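Local coordinates for Beta/alpha-amylase (Paenibacillus polymyxa, PDB 3VOC), which hydrolyses alpha-1,4-glucosidic links of starch, its family 14 beta-amylase catalytic domain releasing successive maltose units from the non-reducing ends of the chains, at residues T214-T217 and Q221-P224; G230-T233 and Y237-A240. All coordinates share one frame; numbering follows the deposited sequence.

Interaction 1: residues T214-T217 and Q221-P224; sequences TKLT and QINP
The amide oxygen OE1 of Gln221 is gripped by several donors of the turn it faces. Thr217 N lies 2.6 Å from Gln221 OE1, in a bond with an N-H...O angle of 157° whose donor is tilted 16° from the carbonyl plane. A longer bond joins Thr217 OG1 to Gln221 OE1 at 3.3 Å; here the hydroxyl stands well above the carbonyl plane, off the lone pairs, which fits a weaker secondary bond. The backbone N of Ser218 also donates to this oxygen, so one glutamine amide collects two successive backbone N-H groups and a hydroxyl. Glutamine's two methylenes, extended beyond CG (chi2 173°), carry the amide back across the turn.

Beside this grip the contact is apolar. Leu216 and Gln221 lie side by side, pointing opposite ways, with Leu216 CD2 3.8 Å from Gln221 CB. The other methyl, Leu216 CD1, meets Ile222 CG1 at 3.5 Å, the two side chains set nearly perpendicular. Ile222 is buried against Phe194 of helix 188-202 and Ile208 and Trp212 of helix 205-212, while Leu216 rests on Leu205 of that second helix. Across the two segments the turn is thus held by a neutral side-chain acceptor that takes main-chain N-H groups, and its branched aliphatic residues fasten the loop to the helices, away from the substrate-binding and catalytic residues.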
ATOM      1  N   THR A 214      27.678   9.278  20.505  1.00 21.17           N
ATOM      2  CA  THR A 214      27.054  10.543  20.833  1.00 21.38           C
ATOM      3  C   THR A 214      27.375  10.928  22.280  1.00 21.60           C
ATOM      4  O   THR A 214      27.950  10.122  23.015  1.00 20.75           O
ATOM      5  CB  THR A 214      25.535  10.441  20.612  1.00 21.19           C
ATOM      6  OG1 THR A 214      25.066   9.248  21.240  1.00 20.73           O
ATOM      7  CG2 THR A 214      25.221  10.361  19.098  1.00 21.62           C
ATOM      8  N   LYS A 215      26.997  12.144  22.674  1.00 21.99           N
ATOM      9  CA  LYS A 215      27.270  12.654  24.023  1.00 24.06           C
ATOM     10  C   LYS A 215      26.006  13.179  24.689  1.00 23.90           C
ATOM     11  O   LYS A 215      26.065  14.155  25.439  1.00 24.29           O
ATOM     12  CB  LYS A 215      28.310  13.798  24.013  1.00 24.32           C
ATOM     13  CG  LYS A 215      29.472  13.665  23.050  1.00 28.07           C
ATOM     14  CD  LYS A 215      30.504  12.673  23.525  1.00 31.61           C
ATOM     15  CE  LYS A 215      31.792  12.839  22.715  1.00 33.59           C
ATOM     16  NZ  LYS A 215      32.673  11.677  22.894  1.00 33.49           N
ATOM     17  N   LEU A 216      24.871  12.532  24.435  1.00 24.08           N
ATOM     18  CA  LEU A 216      23.593  13.011  24.963  1.00 24.22           C
ATOM     19  C   LEU A 216      23.563  12.937  26.477  1.00 24.23           C
ATOM     20  O   LEU A 216      24.205  12.073  27.056  1.00 24.15           O
ATOM     21  CB  LEU A 216      22.430  12.220  24.365  1.00 24.60           C
ATOM     22  CG  LEU A 216      22.455  12.212  22.839  1.00 26.34           C
ATOM     23  CD1 LEU A 216      21.407  11.278  22.318  1.00 28.75           C
ATOM     24  CD2 LEU A 216      22.286  13.625  22.247  1.00 28.86           C
ATOM     25  N   THR A 217      22.837  13.859  27.104  1.00 24.26           N
ATOM     26  CA  THR A 217      22.652  13.851  28.562  1.00 25.14           C
ATOM     27  C   THR A 217      21.246  13.442  29.002  1.00 25.12           C
ATOM     28  O   THR A 217      21.026  13.166  30.184  1.00 25.48           O
ATOM     29  CB  THR A 217      23.012  15.209  29.212  1.00 25.43           C
ATOM     30  OG1 THR A 217      22.255  16.257  28.586  1.00 25.60           O
ATOM     31  CG2 THR A 217      24.522  15.479  29.062  1.00 26.34           C
ATOM     32  N   GLN A 221      16.861  14.144  24.294  1.00 23.44           N
ATOM     33  CA  GLN A 221      17.647  14.728  23.203  1.00 22.90           C
ATOM     34  C   GLN A 221      17.788  13.793  21.998  1.00 22.02           C
ATOM     35  O   GLN A 221      18.394  14.157  20.990  1.00 22.39           O
ATOM     36  CB  GLN A 221      19.050  15.113  23.668  1.00 22.95           C
ATOM     37  CG  GLN A 221      19.100  16.057  24.839  1.00 25.57           C
ATOM     38  CD  GLN A 221      20.530  16.257  25.332  1.00 28.96           C
ATOM     39  OE1 GLN A 221      21.229  15.297  25.653  1.00 28.99           O
ATOM     40  NE2 GLN A 221      20.972  17.509  25.369  1.00 30.84           N
ATOM     41  N   ILE A 222      17.276  12.573  22.114  1.00 20.92           N
ATOM     42  CA  ILE A 222      17.264  11.665  20.973  1.00 19.85           C
ATOM     43  C   ILE A 222      16.122  12.069  20.046  1.00 20.18           C
ATOM     44  O   ILE A 222      14.972  12.159  20.470  1.00 19.54           O
ATOM     45  CB  ILE A 222      17.073  10.203  21.406  1.00 19.77           C
ATOM     46  CG1 ILE A 222      18.258   9.736  22.259  1.00 18.53           C
ATOM     47  CG2 ILE A 222      16.845   9.290  20.174  1.00 17.77           C
ATOM     48  CD1 ILE A 222      18.022   8.399  22.951  1.00 19.04           C
ATOM     49  N   ASN A 223      16.458  12.299  18.780  1.00 20.44           N
ATOM     50  CA  ASN A 223      15.479  12.690  17.774  1.00 20.77           C
ATOM     51  C   ASN A 223      15.719  11.965  16.456  1.00 19.88           C
ATOM     52  O   ASN A 223      16.835  11.509  16.212  1.00 19.97           O
ATOM     53  CB  ASN A 223      15.570  14.192  17.533  1.00 20.81           C
ATOM     54  CG  ASN A 223      14.982  14.986  18.663  1.00 23.87           C
ATOM     55  OD1 ASN A 223      13.774  14.989  18.864  1.00 26.60           O
ATOM     56  ND2 ASN A 223      15.839  15.676  19.410  1.00 25.73           N
ATOM     57  N   PRO A 224      14.686  11.890  15.588  1.00 19.43           N
ATOM     58  CA  PRO A 224      14.902  11.467  14.205  1.00 19.24           C
ATOM     59  C   PRO A 224      15.766  12.531  13.501  1.00 19.76           C
ATOM     60  O   PRO A 224      16.035  13.573  14.105  1.00 18.74           O
ATOM     61  CB  PRO A 224      13.480  11.446  13.621  1.00 18.92           C
ATOM     62  CG  PRO A 224      12.596  11.316  14.802  1.00 19.44           C
ATOM     63  CD  PRO A 224      13.260  12.153  15.845  1.00 18.69           C
TER

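Interaction 2: residues G230-T233 and Y237-A240; sequences GFYT and YNSA
Phe231 and Tyr232 both carry CG anti to the backbone N (chi1 -176° and 178°), which turns the Phe231 ring across the start of segment 237-240 and lays the Tyr232 ring beside Tyr237. One face of the Phe231 ring is centred on Tyr237 N, which stands 3.7 Å from the ring plane. The N-H itself is given to Phe231 O, 2.7 Å from Tyr237 N, with the donor tilted 32° from the carbonyl plane. One residue therefore meets Tyr237 with both its carbonyl and its ring face, a task suited to the broad, flat phenyl group. Phe231 CE2 also reaches within 3.8 Å of Tyr237 CA.

Tyr232 approaches from another direction, obliquely; its CD1 comes within 3.9 Å of Tyr237 CB. One water extends the backbone link, donating to Tyr232 O at 2.7 Å and accepting from Asn238 N at 2.8 Å. Just beyond, Ser239 is the N-cap of helix 240-268, its short hydroxyl side chain bonding to Gly242 N, while Phe231 and Tyr237 both lean on Leu246 of that helix. A direct bond and a water bridge thus serve consecutive carbonyls, joining the turn by its main chain, with the Phe231 and Tyr232 rings packed against Tyr237 at the entry to the helix.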
ATOM      1  N   GLY A 230      20.155  15.745   3.688  1.00 27.89           N
ATOM      2  CA  GLY A 230      21.580  15.419   3.741  1.00 27.74           C
ATOM      3  C   GLY A 230      21.876  14.174   4.546  1.00 27.27           C
ATOM      4  O   GLY A 230      23.005  13.957   4.959  1.00 26.68           O
ATOM      5  N   PHE A 231      20.872  13.322   4.726  1.00 26.93           N
ATOM      6  CA  PHE A 231      21.003  12.219   5.649  1.00 26.66           C
ATOM      7  C   PHE A 231      22.036  11.209   5.156  1.00 26.86           C
ATOM      8  O   PHE A 231      22.726  10.595   5.954  1.00 26.49           O
ATOM      9  CB  PHE A 231      19.635  11.593   5.937  1.00 26.89           C
ATOM     10  CG  PHE A 231      19.674  10.506   6.963  1.00 25.30           C
ATOM     11  CD1 PHE A 231      19.992  10.786   8.287  1.00 25.03           C
ATOM     12  CD2 PHE A 231      19.399   9.196   6.605  1.00 25.33           C
ATOM     13  CE1 PHE A 231      20.047   9.769   9.232  1.00 23.65           C
ATOM     14  CE2 PHE A 231      19.442   8.179   7.549  1.00 25.11           C
ATOM     15  CZ  PHE A 231      19.766   8.471   8.856  1.00 23.72           C
ATOM     16  N   TYR A 232      22.184  11.063   3.841  1.00 27.42           N
ATOM     17  CA  TYR A 232      23.271  10.223   3.325  1.00 27.21           C
ATOM     18  C   TYR A 232      24.614  10.966   3.362  1.00 26.95           C
ATOM     19  O   TYR A 232      25.593  10.485   3.974  1.00 25.44           O
ATOM     20  CB  TYR A 232      22.969   9.695   1.906  1.00 28.00           C
ATOM     21  CG  TYR A 232      24.095   8.868   1.319  1.00 29.44           C
ATOM     22  CD1 TYR A 232      24.261   7.523   1.673  1.00 30.73           C
ATOM     23  CD2 TYR A 232      25.012   9.440   0.425  1.00 31.46           C
ATOM     24  CE1 TYR A 232      25.309   6.764   1.137  1.00 32.73           C
ATOM     25  CE2 TYR A 232      26.065   8.694  -0.112  1.00 32.19           C
ATOM     26  CZ  TYR A 232      26.209   7.366   0.248  1.00 33.25           C
ATOM     27  OH  TYR A 232      27.251   6.645  -0.291  1.00 34.65           O
ATOM     28  N   THR A 233      24.651  12.141   2.726  1.00 26.41           N
ATOM     29  CA  THR A 233      25.906  12.880   2.543  1.00 26.63           C
ATOM     30  C   THR A 233      26.581  13.396   3.828  1.00 26.86           C
ATOM     31  O   THR A 233      27.798  13.642   3.837  1.00 26.83           O
ATOM     32  CB  THR A 233      25.741  14.052   1.551  1.00 26.25           C
ATOM     33  OG1 THR A 233      24.573  14.791   1.885  1.00 27.31           O
ATOM     34  CG2 THR A 233      25.607  13.534   0.135  1.00 27.42           C
ATOM     35  N   TYR A 237      23.228   8.219   7.127  1.00 25.80           N
ATOM     36  CA  TYR A 237      22.855   6.870   6.683  1.00 26.19           C
ATOM     37  C   TYR A 237      23.835   5.769   7.099  1.00 26.18           C
ATOM     38  O   TYR A 237      23.422   4.681   7.511  1.00 26.11           O
ATOM     39  CB  TYR A 237      22.669   6.814   5.163  1.00 26.74           C
ATOM     40  CG  TYR A 237      22.409   5.399   4.699  1.00 28.61           C
ATOM     41  CD1 TYR A 237      21.123   4.869   4.749  1.00 28.95           C
ATOM     42  CD2 TYR A 237      23.460   4.566   4.273  1.00 29.42           C
ATOM     43  CE1 TYR A 237      20.866   3.555   4.360  1.00 31.02           C
ATOM     44  CE2 TYR A 237      23.217   3.253   3.881  1.00 30.73           C
ATOM     45  CZ  TYR A 237      21.908   2.761   3.929  1.00 32.29           C
ATOM     46  OH  TYR A 237      21.625   1.474   3.550  1.00 34.09           O
ATOM     47  N   ASN A 238      25.127   6.057   6.944  1.00 25.43           N
ATOM     48  CA  ASN A 238      26.200   5.120   7.253  1.00 25.44           C
ATOM     49  C   ASN A 238      26.525   5.000   8.735  1.00 24.39           C
ATOM     50  O   ASN A 238      27.254   4.079   9.135  1.00 25.21           O
ATOM     51  CB  ASN A 238      27.474   5.517   6.503  1.00 26.25           C
ATOM     52  CG  ASN A 238      27.530   4.943   5.118  1.00 28.40           C
ATOM     53  OD1 ASN A 238      26.920   3.904   4.835  1.00 31.64           O
ATOM     54  ND2 ASN A 238      28.280   5.599   4.238  1.00 29.76           N
ATOM     55  N   SER A 239      26.016   5.927   9.545  1.00 22.20           N
ATOM     56  CA  SER A 239      26.317   5.934  10.977  1.00 20.59           C
ATOM     57  C   SER A 239      25.520   4.861  11.718  1.00 19.64           C
ATOM     58  O   SER A 239      24.458   4.429  11.261  1.00 18.45           O
ATOM     59  CB  SER A 239      26.033   7.309  11.598  1.00 20.44           C
ATOM     60  OG  SER A 239      24.640   7.586  11.616  1.00 19.65           O
ATOM     61  N   ALA A 240      26.039   4.450  12.868  1.00 18.48           N
ATOM     62  CA  ALA A 240      25.302   3.559  13.752  1.00 17.96           C
ATOM     63  C   ALA A 240      23.937   4.184  14.062  1.00 18.01           C
ATOM     64  O   ALA A 240      22.912   3.505  13.995  1.00 17.34           O
ATOM     65  CB  ALA A 240      26.095   3.272  15.027  1.00 17.81           C
TER
HETATM   66  O   HOH W   1      26.027   8.315   5.508  1.00 28.07           O

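How the interactions relate
Both contacts belong to the long excursion between helix 205-212 and helix 240-268, which stands out from the closed eight-stranded barrel between its fourth and fifth strands. Following the chain, interaction 1 closes a short loop soon after helix 205-212 ends, and its second segment then runs along helix 188-202. Interaction 2 closes the next loop, ending where helix 240-268 begins. The two are in series, neither nested nor crossed; the centres of interactions 1 and 2 are about 16 Å apart, and the two do not touch. Interaction 1 anchors the start of the excursion to the preceding helical pair, interaction 2 its end to the helix that leads back to barrel strand 275-279.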